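Local coordinates for long form salivary protein D7L1 (Culex quinquefasciatus, PDB 6V4C) that binds and sequesters adenine nucleotides, ADP and ATP most tightly, and so inhibits platelet aggregation and haemostasis in the vertebrate host during mosquito blood feeding, at residues K171-S175 with Y240-Y244; G190-M194 with V255-I259. All coordinates share one frame; numbering follows the deposited sequence.

Contact 1: residues K171-S175 with Y240-Y244; sequences KHGFS and YKCIY. With ZN (zinc ion), chain L.
Lys241 lays its aliphatic chain over one face of the Phe174 ring. CE of Lys241 stands 3.6 Å from the centroid of the Phe174 ring, almost on the ring normal, which makes a CH-pi contact. CD of Lys241 covers the rim at CE1 of Phe174, 3.5 Å away. The bend of the lysine chain at chi2 (46°) brings CD and CE over this face. Its NZ is farther from the ring, so any cation-pi attraction is weak. The main partner of NZ is Asp245, one turn further along the same helix, in a salt bridge.

Tyr240 CE1 lies at the edge of the Phe174 ring, 4.1 Å from Phe174 CD1. On the Tyr244 side it is CB of Phe174 that touches, 4.0 Å from Tyr244 CE2. The Phe174 and Tyr244 rings are oblique to each other, with planes at 47°.

Tyr240 and Tyr244 are one helical turn apart and project the same way. Each hydroxyl donates to a backbone carbonyl of the other segment. Tyr244 OH lies 2.7 Å from His172 O and in the carbonyl plane. Tyr240 OH lies 2.6 Å from Gly173 O, tilted 21° from that carbonyl's plane. The bonds hold two successive carbonyls where helix 164-172 ends. Gly173 leaves the helix there with positive phi. His172 turns its ring away from the tyrosines, and its ND1 binds zinc at 2.1 Å. Glu249 also binds this ion.

The contact thus ties the end of helix 164-172 to helix 235-247 in the second PBP/GOBP domain. Phe180 of helix 179-190 and Phe252 of helix 249-263 both meet the ring of Tyr240, so four helices converge here.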
loop_
_atom_site.group_PDB
_atom_site.type_symbol
_atom_site.label_atom_id
_atom_site.label_comp_id
_atom_site.label_asym_id
_atom_site.label_seq_id
_atom_site.Cartn_x
_atom_site.Cartn_y
_atom_site.Cartn_z
ATOM N N LYS A 171 12.812 16.282 -12.162
ATOM C CA LYS A 171 13.466 16.069 -13.448
ATOM C C LYS A 171 14.367 14.840 -13.439
ATOM O O LYS A 171 14.372 14.066 -14.402
ATOM C CB LYS A 171 14.269 17.319 -13.808
ATOM C CG LYS A 171 14.726 17.418 -15.254
ATOM C CD LYS A 171 15.319 18.797 -15.524
ATOM C CE LYS A 171 15.628 19.001 -16.997
ATOM N NZ LYS A 171 15.863 20.440 -17.306
ATOM N N HIS A 172 15.130 14.638 -12.366
ATOM C CA HIS A 172 16.128 13.582 -12.324
ATOM C C HIS A 172 15.896 12.550 -11.230
ATOM O O HIS A 172 16.672 11.592 -11.139
ATOM C CB HIS A 172 17.532 14.186 -12.184
ATOM C CG HIS A 172 17.793 15.327 -13.118
ATOM N ND1 HIS A 172 18.031 15.150 -14.464
ATOM C CD2 HIS A 172 17.853 16.662 -12.898
ATOM C CE1 HIS A 172 18.228 16.326 -15.034
ATOM N NE2 HIS A 172 18.122 17.260 -14.106
ATOM N N GLY A 173 14.871 12.714 -10.396
ATOM C CA GLY A 173 14.601 11.752 -9.346
ATOM C C GLY A 173 15.578 11.750 -8.196
ATOM O O GLY A 173 15.541 10.830 -7.373
ATOM N N PHE A 174 16.451 12.747 -8.106
ATOM C CA PHE A 174 17.427 12.806 -7.031
ATOM C C PHE A 174 17.844 14.255 -6.845
ATOM O O PHE A 174 17.748 15.071 -7.765
ATOM C CB PHE A 174 18.646 11.927 -7.331
ATOM C CG PHE A 174 19.612 11.822 -6.190
ATOM C CD1 PHE A 174 19.348 10.982 -5.120
ATOM C CD2 PHE A 174 20.781 12.565 -6.180
ATOM C CE1 PHE A 174 20.232 10.883 -4.063
ATOM C CE2 PHE A 174 21.670 12.470 -5.125
ATOM C CZ PHE A 174 21.395 11.626 -4.066
ATOM N N SER A 175 18.298 14.566 -5.635
ATOM C CA SER A 175 18.784 15.901 -5.330
ATOM C C SER A 175 19.854 15.802 -4.257
ATOM O O SER A 175 19.747 14.988 -3.334
ATOM C CB SER A 175 17.655 16.814 -4.844
ATOM O OG SER A 175 18.169 18.037 -4.344
ATOM N N TYR A 240 18.158 4.561 -1.393
ATOM C CA TYR A 240 17.538 5.127 -2.588
ATOM C C TYR A 240 18.587 5.422 -3.651
ATOM O O TYR A 240 18.436 5.039 -4.817
ATOM C CB TYR A 240 16.793 6.400 -2.179
ATOM C CG TYR A 240 16.028 7.136 -3.257
ATOM C CD1 TYR A 240 16.684 7.952 -4.168
ATOM C CD2 TYR A 240 14.641 7.074 -3.315
ATOM C CE1 TYR A 240 15.990 8.646 -5.132
ATOM C CE2 TYR A 240 13.934 7.772 -4.277
ATOM C CZ TYR A 240 14.617 8.556 -5.183
ATOM O OH TYR A 240 13.926 9.257 -6.145
ATOM N N LYS A 241 19.678 6.085 -3.260
ATOM C CA LYS A 241 20.735 6.389 -4.219
ATOM C C LYS A 241 21.446 5.129 -4.697
ATOM O O LYS A 241 21.865 5.060 -5.859
ATOM C CB LYS A 241 21.732 7.381 -3.615
ATOM C CG LYS A 241 22.724 7.969 -4.621
ATOM C CD LYS A 241 22.007 8.427 -5.893
ATOM C CE LYS A 241 22.827 9.434 -6.688
ATOM N NZ LYS A 241 24.145 8.899 -7.126
ATOM N N CYS A 242 21.581 4.126 -3.825
ATOM C CA CYS A 242 22.199 2.868 -4.233
ATOM C C CYS A 242 21.373 2.170 -5.310
ATOM O O CYS A 242 21.925 1.655 -6.288
ATOM C CB CYS A 242 22.407 1.974 -3.006
ATOM S SG CYS A 242 23.829 2.467 -1.957
ATOM N N ILE A 243 20.047 2.153 -5.153
ATOM C CA ILE A 243 19.174 1.583 -6.178
ATOM C C ILE A 243 19.227 2.419 -7.451
ATOM O O ILE A 243 19.276 1.883 -8.566
ATOM C CB ILE A 243 17.738 1.471 -5.636
ATOM C CG1 ILE A 243 17.708 0.623 -4.362
ATOM C CG2 ILE A 243 16.805 0.910 -6.703
ATOM C CD1 ILE A 243 16.491 0.872 -3.502
ATOM N N TYR A 244 19.204 3.745 -7.300
ATOM C CA TYR A 244 19.321 4.660 -8.432
ATOM C C TYR A 244 20.570 4.365 -9.256
ATOM O O TYR A 244 20.509 4.255 -10.486
ATOM C CB TYR A 244 19.364 6.087 -7.877
ATOM C CG TYR A 244 19.277 7.219 -8.877
ATOM C CD1 TYR A 244 20.387 7.609 -9.618
ATOM C CD2 TYR A 244 18.099 7.939 -9.034
ATOM C CE1 TYR A 244 20.315 8.659 -10.512
ATOM C CE2 TYR A 244 18.018 8.991 -9.925
ATOM C CZ TYR A 244 19.128 9.348 -10.662
ATOM O OH TYR A 244 19.050 10.398 -11.547
HETATM ZN ZN ZN L . 18.455 13.376 -15.500
#

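Contact 2: residues G190-M194 with V255-I259; sequences GMRWM and VLDYI
Met191 and Trp193 meet Leu256 and Ile259 in a buried contact with no hydrogen bonds across it. CG of Met191 touches CG2 of Ile259 at 3.7 Å, and the two side chains cross at about a right angle. SD of Met191 rests 3.8 Å from CD1 of Leu256. That same Leu256 methyl approaches the far end of the indole, 3.6 Å from Trp193 CH2. CD1 of Ile259 comes to the indole obliquely, 3.8 Å from Trp193 CZ2. Val255 CG1 adds a looser touch at the indole edge, 4.2 Å from Trp193 CZ2.

Within the loop, CE of Met191 sits 3.7 Å above the indole plane of Trp193, over its centre. The bend at chi3 (-69°) folds the methyl back over that face. Methionine and indole therefore present one joint surface to the helix.

The backbone turn behind them is a Schellman motif that ends helix 179-190. Arg192 has the positive phi, and Met191 and Trp193 on either side of it both point toward helix 249-263. NH1 of Arg192 donates to Gly190 O at 3.0 Å, with the carbonyl oxygen in the guanidinium plane. NH1 also forms a salt bridge with Glu9, a residue of the ADP pocket, and Phe13 makes a cation-pi contact with Arg192. Further out, Thr188 of helix 179-190 packs against Trp193.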
loop_
_atom_site.group_PDB
_atom_site.type_symbol
_atom_site.label_atom_id
_atom_site.label_comp_id
_atom_site.label_asym_id
_atom_site.label_seq_id
_atom_site.Cartn_x
_atom_site.Cartn_y
_atom_site.Cartn_z
ATOM N N GLY A 190 6.785 5.639 2.077
ATOM C CA GLY A 190 5.459 5.657 1.477
ATOM C C GLY A 190 5.291 4.616 0.387
ATOM O O GLY A 190 4.213 4.038 0.228
ATOM N N MET A 191 6.354 4.365 -0.382
ATOM C CA MET A 191 6.361 3.303 -1.380
ATOM C C MET A 191 6.491 1.918 -0.765
ATOM O O MET A 191 6.380 0.925 -1.492
ATOM C CB MET A 191 7.528 3.492 -2.353
ATOM C CG MET A 191 7.409 4.677 -3.298
ATOM S SD MET A 191 8.730 4.666 -4.535
ATOM C CE MET A 191 10.166 5.021 -3.522
ATOM N N ARG A 192 6.742 1.830 0.539
ATOM C CA ARG A 192 7.028 0.569 1.225
ATOM C C ARG A 192 8.331 -0.074 0.756
ATOM O O ARG A 192 8.572 -1.257 1.016
ATOM C CB ARG A 192 5.858 -0.423 1.172
ATOM C CG ARG A 192 4.778 -0.213 2.239
ATOM C CD ARG A 192 4.000 1.092 2.056
ATOM N NE ARG A 192 2.800 1.125 2.891
ATOM C CZ ARG A 192 1.911 2.114 2.891
ATOM N NH1 ARG A 192 2.080 3.169 2.106
ATOM N NH2 ARG A 192 0.850 2.050 3.682
ATOM N N TRP A 193 9.182 0.680 0.053
ATOM C CA TRP A 193 10.543 0.207 -0.186
ATOM C C TRP A 193 11.297 0.066 1.128
ATOM O O TRP A 193 12.123 -0.841 1.291
ATOM C CB TRP A 193 11.292 1.164 -1.113
ATOM C CG TRP A 193 10.888 1.070 -2.555
ATOM C CD1 TRP A 193 9.760 0.490 -3.059
ATOM C CD2 TRP A 193 11.625 1.561 -3.681
ATOM N NE1 TRP A 193 9.747 0.596 -4.432
ATOM C CE2 TRP A 193 10.879 1.250 -4.836
ATOM C CE3 TRP A 193 12.842 2.237 -3.823
ATOM C CZ2 TRP A 193 11.310 1.593 -6.116
ATOM C CZ3 TRP A 193 13.267 2.578 -5.097
ATOM C CH2 TRP A 193 12.502 2.255 -6.226
ATOM N N MET A 194 11.037 0.971 2.067
ATOM C CA MET A 194 11.508 0.857 3.439
ATOM C C MET A 194 10.303 0.558 4.316
ATOM O O MET A 194 9.284 1.250 4.231
ATOM C CB MET A 194 12.174 2.158 3.899
ATOM C CG MET A 194 12.836 2.077 5.273
ATOM S SD MET A 194 13.367 3.685 5.903
ATOM C CE MET A 194 15.147 3.570 5.814
ATOM N N VAL A 255 10.505 3.286 -13.350
ATOM C CA VAL A 255 9.850 2.594 -12.243
ATOM C C VAL A 255 9.123 3.589 -11.350
ATOM O O VAL A 255 7.948 3.407 -11.012
ATOM C CB VAL A 255 10.873 1.767 -11.443
ATOM C CG1 VAL A 255 10.249 1.265 -10.148
ATOM C CG2 VAL A 255 11.385 0.607 -12.275
ATOM N N LEU A 256 9.815 4.660 -10.953
ATOM C CA LEU A 256 9.250 5.607 -9.999
ATOM C C LEU A 256 8.051 6.348 -10.578
ATOM O O LEU A 256 7.064 6.578 -9.872
ATOM C CB LEU A 256 10.322 6.593 -9.542
ATOM C CG LEU A 256 10.549 6.625 -8.035
ATOM C CD1 LEU A 256 11.005 5.266 -7.538
ATOM C CD2 LEU A 256 11.551 7.701 -7.675
ATOM N N ASP A 257 8.123 6.747 -11.853
ATOM C CA ASP A 257 6.996 7.447 -12.467
ATOM C C ASP A 257 5.727 6.609 -12.403
ATOM O O ASP A 257 4.646 7.127 -12.108
ATOM C CB ASP A 257 7.310 7.808 -13.919
ATOM C CG ASP A 257 8.308 8.941 -14.043
ATOM O OD1 ASP A 257 8.439 9.739 -13.091
ATOM O OD2 ASP A 257 8.961 9.035 -15.102
ATOM N N TYR A 258 5.839 5.307 -12.674
ATOM C CA TYR A 258 4.656 4.455 -12.655
ATOM C C TYR A 258 4.166 4.222 -11.232
ATOM O O TYR A 258 2.954 4.218 -10.983
ATOM C CB TYR A 258 4.953 3.140 -13.368
ATOM C CG TYR A 258 3.728 2.331 -13.711
ATOM C CD1 TYR A 258 2.578 2.943 -14.197
ATOM C CD2 TYR A 258 3.727 0.952 -13.569
ATOM C CE1 TYR A 258 1.458 2.201 -14.518
ATOM C CE2 TYR A 258 2.615 0.201 -13.890
ATOM C CZ TYR A 258 1.483 0.828 -14.364
ATOM O OH TYR A 258 0.377 0.075 -14.681
ATOM N N ILE A 259 5.087 4.036 -10.281
ATOM C CA ILE A 259 4.702 4.010 -8.872
ATOM C C ILE A 259 3.926 5.270 -8.507
ATOM O O ILE A 259 2.870 5.206 -7.865
ATOM C CB ILE A 259 5.937 3.826 -7.969
ATOM C CG1 ILE A 259 6.496 2.406 -8.095
ATOM C CG2 ILE A 259 5.584 4.144 -6.523
ATOM C CD1 ILE A 259 7.844 2.209 -7.413
#

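In the fold
Contacts 1 and 2 are neighbours, with centres 12 Å apart. Helix 235-247 and helix 249-263 follow each other in the chain and supply the second segment of each. The contacts touch where Tyr240 packs on Leu256 and where Ile243 CD1 lies 3.9 Å from Trp193 CE3. Along the chain their segments alternate, so the two contacts cross. The centre of contact 1, which holds the zinc ligand His172, is about 21 Å from the centre of the chain. Contact 2 lies deeper, its centre about 10 Å from the centre of the chain. The side chain of Ile259 is about 11 Å from bound ADP and about 8 Å from that of Tyr266, which binds ADP.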